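Local coordinates for cytokinesis protein 2 (Saccharomyces cerevisiae, PDB 4WPE) that mediates cytoskeletal rearrangements of cytokinesis, forming a double ring with the septins and later a ring with medial actin; this piece is its dimeric F-BAR domain, at the interface of chains A and B. Sequence-based numbering; all coordinates share one arbitrary frame. Chains: chain A/B, Cytokinesis protein 2.

Contacts 1 and 2 are neighbours, with the centres of their C-alpha atoms about 11 Å apart. They share A:Asn72 and one bridging water, called water 1 in contact 1 and water 2 in contact 2. The C-alpha centre of contact 3 lies about 47 Å from that of contact 1 and about 40 Å from that of contact 2. It uses A:Ser36, A:Ser39, A:Leu230, B:Leu65 and B:Phe82, whose two-fold counterparts in the exchanged chains serve contacts 1 and 2. Helices 37-71, 76-162 and 170-259 thus supply both halves of the interface. Each half would combine polar contacts at the end of helix 37-71 with an apolar core, spreading the F-BAR dimer contact along the bundle.

Contact 1: the interface of chains A and B. Residues chain A 72-74, 78, 82; chain B 32, 36, 226-227, 230.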
loop_
_atom_site.group_PDB
_atom_site.type_symbol
_atom_site.label_atom_id
_atom_site.label_comp_id
_atom_site.label_asym_id
_atom_site.label_seq_id
_atom_site.Cartn_x
_atom_site.Cartn_y
_atom_site.Cartn_z
ATOM N N ASN A 72 22.090 5.998 -15.121
ATOM C CA ASN A 72 21.542 6.853 -16.163
ATOM C C ASN A 72 21.437 8.285 -15.665
ATOM O O ASN A 72 20.375 8.721 -15.223
ATOM C CB ASN A 72 20.168 6.356 -16.609
ATOM C CG ASN A 72 20.165 4.883 -16.947
ATOM O OD1 ASN A 72 21.136 4.358 -17.495
ATOM N ND2 ASN A 72 19.070 4.201 -16.619
HETATM N N MSE A 73 22.547 9.008 -15.724
HETATM C CA MSE A 73 22.575 10.394 -15.284
HETATM C C MSE A 73 21.630 11.247 -16.117
HETATM O O MSE A 73 21.396 10.966 -17.293
HETATM C CB MSE A 73 23.995 10.950 -15.369
HETATM C CG MSE A 73 24.968 10.286 -14.417
HETATM SE SE MSE A 73 26.754 11.033 -14.568
HETATM C CE MSE A 73 27.201 10.367 -16.346
ATOM N N ASP A 74 21.079 12.280 -15.491
ATOM C CA ASP A 74 20.202 13.215 -16.180
ATOM C C ASP A 74 20.555 14.637 -15.759
ATOM O O ASP A 74 21.332 14.839 -14.827
ATOM C CB ASP A 74 18.737 12.904 -15.888
ATOM C CG ASP A 74 17.823 13.277 -17.039
ATOM O OD1 ASP A 74 18.005 14.370 -17.617
ATOM O OD2 ASP A 74 16.925 12.474 -17.370
ATOM N N LEU A 78 15.132 18.316 -14.387
ATOM C CA LEU A 78 14.541 16.995 -14.591
ATOM C C LEU A 78 15.290 15.942 -13.777
ATOM O O LEU A 78 14.741 14.890 -13.457
ATOM C CB LEU A 78 14.527 16.613 -16.074
ATOM N N PHE A 82 13.726 13.936 -10.463
ATOM C CA PHE A 82 13.823 12.488 -10.324
ATOM C C PHE A 82 14.177 12.136 -8.887
ATOM O O PHE A 82 13.797 11.080 -8.383
ATOM C CB PHE A 82 14.866 11.901 -11.282
ATOM C CG PHE A 82 14.348 11.639 -12.675
ATOM C CD1 PHE A 82 13.211 12.274 -13.145
ATOM C CD2 PHE A 82 15.000 10.743 -13.509
ATOM C CE1 PHE A 82 12.741 12.030 -14.424
ATOM C CE2 PHE A 82 14.532 10.494 -14.788
ATOM C CZ PHE A 82 13.402 11.138 -15.245
ATOM N N GLN B 32 21.813 10.272 -23.806
ATOM C CA GLN B 32 21.846 9.867 -22.408
ATOM C C GLN B 32 20.499 10.148 -21.751
ATOM O O GLN B 32 20.127 9.499 -20.773
ATOM C CB GLN B 32 22.973 10.581 -21.654
ATOM C CG GLN B 32 22.577 11.907 -21.019
ATOM C CD GLN B 32 23.506 12.314 -19.888
ATOM O OE1 GLN B 32 24.508 11.646 -19.622
ATOM N NE2 GLN B 32 23.172 13.406 -19.210
ATOM N N SER B 36 17.939 7.570 -19.848
ATOM C CA SER B 36 17.525 8.042 -18.534
ATOM C C SER B 36 16.027 7.834 -18.315
ATOM O O SER B 36 15.557 7.801 -17.177
ATOM C CB SER B 36 17.890 9.517 -18.365
ATOM O OG SER B 36 17.299 10.063 -17.200
ATOM N N ARG B 226 10.990 15.695 -24.812
ATOM C CA ARG B 226 11.335 14.687 -23.816
ATOM C C ARG B 226 11.088 15.199 -22.396
ATOM O O ARG B 226 10.460 14.518 -21.582
ATOM C CB ARG B 226 12.790 14.258 -23.973
ATOM C CG ARG B 226 13.250 13.259 -22.926
ATOM C CD ARG B 226 14.760 13.074 -22.964
ATOM N NE ARG B 226 15.253 12.503 -21.718
ATOM C CZ ARG B 226 15.736 13.218 -20.708
ATOM N NH1 ARG B 226 15.806 14.540 -20.803
ATOM N NH2 ARG B 226 16.156 12.613 -19.606
ATOM N N ILE B 227 11.586 16.397 -22.105
ATOM C CA ILE B 227 11.378 17.014 -20.800
ATOM C C ILE B 227 9.892 17.196 -20.502
ATOM O O ILE B 227 9.406 16.766 -19.461
ATOM C CB ILE B 227 12.070 18.387 -20.698
ATOM C CG1 ILE B 227 13.571 18.265 -20.972
ATOM C CG2 ILE B 227 11.832 18.998 -19.326
ATOM C CD1 ILE B 227 14.297 17.372 -19.999
ATOM N N LEU B 230 7.837 13.893 -19.922
ATOM C CA LEU B 230 8.131 13.343 -18.599
ATOM C C LEU B 230 7.567 14.243 -17.509
ATOM O O LEU B 230 7.116 13.769 -16.471
ATOM C CB LEU B 230 9.637 13.169 -18.399
ATOM C CG LEU B 230 10.355 12.126 -19.259
ATOM C CD1 LEU B 230 11.825 12.044 -18.879
ATOM C CD2 LEU B 230 9.691 10.766 -19.121
HETATM O O HOH W 1 17.390 8.820 -14.802
#
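Water 1 is gripped from both chains: A:Asn72 offers its backbone O at 3.0 Å, and B:Ser36 meets the water with its hydroxyl OG at 2.7 Å and its carbonyl O at 3.2 Å. The same hydroxyl donates a hydrogen bond to carboxylate oxygen OD2 of A:Asp74, approaching on the anti side and 29° out of the carboxylate plane; the modelled separation is implausibly short and its value is doubtful. B:Ser36 OG stands anti to its backbone N (chi1 170°), which turns it toward the aspartate. A:Asp74 OD2 also takes a salt bridge from B:Arg226 NH2, again modelled too close. Carboxylate and guanidinium meet tip to tip with planes 31° apart, and B:Arg226 gets there on a chain extended from CG to NE. B:Leu230 CD1 lies over one guanidinium face, near its rim. The ring of A:Phe82 turns its edge to the B:Ser36 carbonyl, CE2 standing 3.7 Å from that O. Farther out, A:Leu78 CB lies 4.0 Å from B:Ile227 CD1. In the F-BAR fold, the A-chain loop between helices 37-71 and 76-162 spans two B-chain elements, the junction of helices 21-35 and 37-71 and helix 170-259.

Contact 2: the interface of chains A and B. Residues chain A 64-65, 68, 72; chain B 38-39, 42, 46.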
loop_
_atom_site.group_PDB
_atom_site.type_symbol
_atom_site.label_atom_id
_atom_site.label_comp_id
_atom_site.label_asym_id
_atom_site.label_seq_id
_atom_site.Cartn_x
_atom_site.Cartn_y
_atom_site.Cartn_z
ATOM N N LYS A 64 16.146 0.454 -6.670
ATOM C CA LYS A 64 16.492 0.329 -8.080
ATOM C C LYS A 64 16.394 1.680 -8.768
ATOM O O LYS A 64 17.094 1.937 -9.744
ATOM C CB LYS A 64 15.587 -0.687 -8.780
ATOM N N LEU A 65 15.526 2.544 -8.255
ATOM C CA LEU A 65 15.379 3.883 -8.811
ATOM C C LEU A 65 16.609 4.734 -8.512
ATOM O O LEU A 65 17.054 5.510 -9.360
ATOM C CB LEU A 65 14.119 4.561 -8.270
ATOM C CG LEU A 65 13.911 6.015 -8.707
ATOM C CD1 LEU A 65 13.922 6.142 -10.224
ATOM C CD2 LEU A 65 12.619 6.572 -8.131
ATOM N N ASP A 68 19.479 3.655 -10.680
ATOM C CA ASP A 68 19.206 4.025 -12.065
ATOM C C ASP A 68 19.446 5.510 -12.314
ATOM O O ASP A 68 19.967 5.889 -13.360
ATOM C CB ASP A 68 17.774 3.650 -12.447
ATOM C CG ASP A 68 17.613 2.167 -12.703
ATOM O OD1 ASP A 68 18.457 1.390 -12.208
ATOM O OD2 ASP A 68 16.648 1.778 -13.395
ATOM N N ASN A 72 22.090 5.998 -15.121
ATOM C CA ASN A 72 21.542 6.853 -16.163
ATOM C C ASN A 72 21.437 8.285 -15.665
ATOM O O ASN A 72 20.375 8.721 -15.223
ATOM C CB ASN A 72 20.168 6.356 -16.609
ATOM C CG ASN A 72 20.165 4.883 -16.947
ATOM O OD1 ASN A 72 21.136 4.358 -17.495
ATOM N ND2 ASN A 72 19.070 4.201 -16.619
ATOM N N ASP B 38 14.511 5.111 -18.975
ATOM C CA ASP B 38 14.383 3.748 -18.470
ATOM C C ASP B 38 14.318 3.712 -16.945
ATOM O O ASP B 38 13.817 2.754 -16.359
ATOM C CB ASP B 38 15.547 2.883 -18.960
ATOM C CG ASP B 38 15.501 2.633 -20.454
ATOM O OD1 ASP B 38 14.402 2.360 -20.982
ATOM O OD2 ASP B 38 16.564 2.704 -21.103
ATOM N N SER B 39 14.834 4.758 -16.309
ATOM C CA SER B 39 14.771 4.870 -14.860
ATOM C C SER B 39 13.321 4.981 -14.406
ATOM O O SER B 39 12.897 4.298 -13.472
ATOM C CB SER B 39 15.570 6.082 -14.376
ATOM O OG SER B 39 16.920 6.020 -14.804
ATOM N N LEU B 42 10.893 1.811 -15.716
ATOM C CA LEU B 42 10.954 0.655 -14.831
ATOM C C LEU B 42 10.240 0.941 -13.517
ATOM O O LEU B 42 9.539 0.080 -12.988
ATOM C CB LEU B 42 12.404 0.251 -14.562
ATOM C CG LEU B 42 12.582 -1.060 -13.787
ATOM C CD1 LEU B 42 12.202 -2.256 -14.649
ATOM C CD2 LEU B 42 14.003 -1.199 -13.263
ATOM N N GLN B 46 7.133 -1.269 -11.931
ATOM C CA GLN B 46 7.231 -1.933 -10.635
ATOM C C GLN B 46 6.243 -1.357 -9.628
ATOM O O GLN B 46 5.628 -2.094 -8.859
ATOM C CB GLN B 46 8.653 -1.833 -10.085
ATOM C CG GLN B 46 9.688 -2.544 -10.933
ATOM C CD GLN B 46 10.883 -3.003 -10.118
ATOM O OE1 GLN B 46 11.993 -2.489 -10.273
ATOM N NE2 GLN B 46 10.661 -3.981 -9.244
HETATM O O HOH W 2 17.390 8.820 -14.802
#
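A:Asn72 and B:Ser39 meet through matching first torsions: CG of the asparagine (chi1 -51°) and OG of the serine (chi1 -57°) each stand anti to their own carbonyl carbon, beside the backbone N. The carboxamide ND2 of A:Asn72 is thereby brought 3.3 Å from the hydroxyl OG of B:Ser39. This hydrogen bond is weak by length but nearly straight, with 166° at the hydrogen. The same hydroxyl is the donor of a second weak bond, to the backbone O of A:Asp68 at 3.4 Å. Water 2 is its third polar neighbour, 2.8 Å from B:Ser39 OG. If OG gives its one hydrogen to A:Asp68 O, it must accept from A:Asn72 ND2 and probably from the water. Apolar packing backs the polar cluster: CB of A:Asp68 lies 3.8 Å from CB of B:Ser39. The carboxylate of A:Asp68 reaches past the serine, where OD2 comes 4.0 Å from methyl CD2 of B:Leu42; the two side chains cross at about a right angle, and this contact is no bond. Farther along, CB of A:Lys64, whose side chain is incomplete, lies 4.3 Å from OE1 of B:Gln46, a looser approach. Within the F-BAR dimer, the last turns of A-chain helix 37-71, with A:Asn72 just past its end, run antiparallel to the first turns of the B-chain copy.

Contact 3: the interface of chains A and B. Residues chain A 36, 39-40, 230, 234; chain B 65, 81-82, 85.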
loop_
_atom_site.group_PDB
_atom_site.type_symbol
_atom_site.label_atom_id
_atom_site.label_comp_id
_atom_site.label_asym_id
_atom_site.label_seq_id
_atom_site.Cartn_x
_atom_site.Cartn_y
_atom_site.Cartn_z
ATOM N N SER A 36 -16.077 -12.595 18.867
ATOM C CA SER A 36 -16.219 -11.567 17.845
ATOM C C SER A 36 -14.967 -10.695 17.756
ATOM O O SER A 36 -14.726 -10.044 16.739
ATOM C CB SER A 36 -17.450 -10.706 18.133
ATOM O OG SER A 36 -17.484 -9.563 17.298
ATOM N N SER A 39 -12.360 -11.434 15.005
ATOM C CA SER A 39 -12.561 -10.834 13.696
ATOM C C SER A 39 -11.576 -9.692 13.486
ATOM O O SER A 39 -10.935 -9.593 12.438
ATOM C CB SER A 39 -13.997 -10.327 13.548
ATOM O OG SER A 39 -14.940 -11.364 13.761
HETATM N N MSE A 40 -11.453 -8.833 14.492
HETATM C CA MSE A 40 -10.568 -7.679 14.404
HETATM C C MSE A 40 -9.116 -8.050 14.696
HETATM O O MSE A 40 -8.199 -7.513 14.070
HETATM C CB MSE A 40 -11.037 -6.572 15.352
HETATM C CG MSE A 40 -12.176 -5.729 14.792
HETATM SE SE MSE A 40 -11.718 -4.934 13.062
HETATM C CE MSE A 40 -13.428 -4.105 12.625
ATOM N N LEU A 230 -12.312 -1.815 22.281
ATOM C CA LEU A 230 -12.354 -1.947 20.824
ATOM C C LEU A 230 -12.624 -0.598 20.174
ATOM O O LEU A 230 -12.107 -0.301 19.101
ATOM C CB LEU A 230 -13.423 -2.952 20.394
ATOM C CG LEU A 230 -13.210 -4.421 20.763
ATOM C CD1 LEU A 230 -14.332 -5.280 20.200
ATOM C CD2 LEU A 230 -11.861 -4.911 20.265
ATOM N N LEU A 234 -9.867 1.179 17.650
ATOM C CA LEU A 234 -10.226 1.439 16.263
ATOM C C LEU A 234 -9.933 2.881 15.853
ATOM O O LEU A 234 -9.760 3.163 14.665
ATOM C CB LEU A 234 -11.699 1.108 16.020
ATOM C CG LEU A 234 -11.983 -0.387 15.830
ATOM C CD1 LEU A 234 -13.470 -0.654 15.641
ATOM C CD2 LEU A 234 -11.187 -0.930 14.652
ATOM N N LEU B 65 -12.487 -10.748 6.653
ATOM C CA LEU B 65 -13.149 -9.900 7.636
ATOM C C LEU B 65 -14.665 -9.979 7.488
ATOM O O LEU B 65 -15.391 -9.997 8.484
ATOM C CB LEU B 65 -12.678 -8.450 7.511
ATOM C CG LEU B 65 -13.381 -7.445 8.428
ATOM C CD1 LEU B 65 -13.283 -7.867 9.887
ATOM C CD2 LEU B 65 -12.813 -6.048 8.233
ATOM N N THR B 81 -20.058 -0.670 13.308
ATOM C CA THR B 81 -18.736 -0.062 13.170
ATOM C C THR B 81 -17.769 -1.062 12.525
ATOM O O THR B 81 -16.825 -0.667 11.843
ATOM C CB THR B 81 -18.180 0.437 14.533
ATOM O OG1 THR B 81 -17.262 1.515 14.318
ATOM C CG2 THR B 81 -17.479 -0.669 15.294
ATOM N N PHE B 82 -18.017 -2.355 12.724
ATOM C CA PHE B 82 -17.195 -3.386 12.102
ATOM C C PHE B 82 -17.422 -3.378 10.597
ATOM O O PHE B 82 -16.527 -3.712 9.822
ATOM C CB PHE B 82 -17.507 -4.773 12.674
ATOM C CG PHE B 82 -16.773 -5.094 13.953
ATOM C CD1 PHE B 82 -16.245 -4.087 14.743
ATOM C CD2 PHE B 82 -16.606 -6.410 14.355
ATOM C CE1 PHE B 82 -15.573 -4.387 15.916
ATOM C CE2 PHE B 82 -15.933 -6.715 15.526
ATOM C CZ PHE B 82 -15.417 -5.702 16.306
ATOM N N VAL B 85 -15.613 -0.268 8.930
ATOM C CA VAL B 85 -14.226 -0.665 8.709
ATOM C C VAL B 85 -14.127 -1.529 7.461
ATOM O O VAL B 85 -13.235 -1.350 6.634
ATOM C CB VAL B 85 -13.652 -1.441 9.913
ATOM C CG1 VAL B 85 -12.240 -1.919 9.617
ATOM C CG2 VAL B 85 -13.669 -0.576 11.163
#
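A:Met40 (phi/psi -81/-37°) and B:Phe82 both sit on regular helical backbone, in helices 37-71 and 76-162, where the two chains of the F-BAR dimer pack side chain against side chain and no polar bond crosses. A:Met40, modelled as selenomethionine, lays its terminal methyl CE over one face of the B:Phe82 ring, 3.9 Å from the ring centroid and offset toward the rim, a CH-pi contact. CG of A:Met40 comes 3.6 Å from ring atom CZ of B:Phe82, and the bend at chi2 (-56°) turns the chain beyond it so that CE reaches CD1 at 3.5 Å. The two side chains cross obliquely. B:Val85, one helical turn on, receives the same methyl, with its CB 3.8 Å from A:Met40 CE, and CE is thus held between ring and valine. From another direction the side chain of A:Leu230 crosses that of B:Phe82 at about a right angle, its CD1 4.1 Å from CZ of the phenylalanine. Beside it, A:Leu234 CD1 and B:Thr81 CG2 touch tip to tip at 4.0 Å. B:Leu65 adds a methyl, CD1 lying 3.9 Å from the backbone O of A:Ser39.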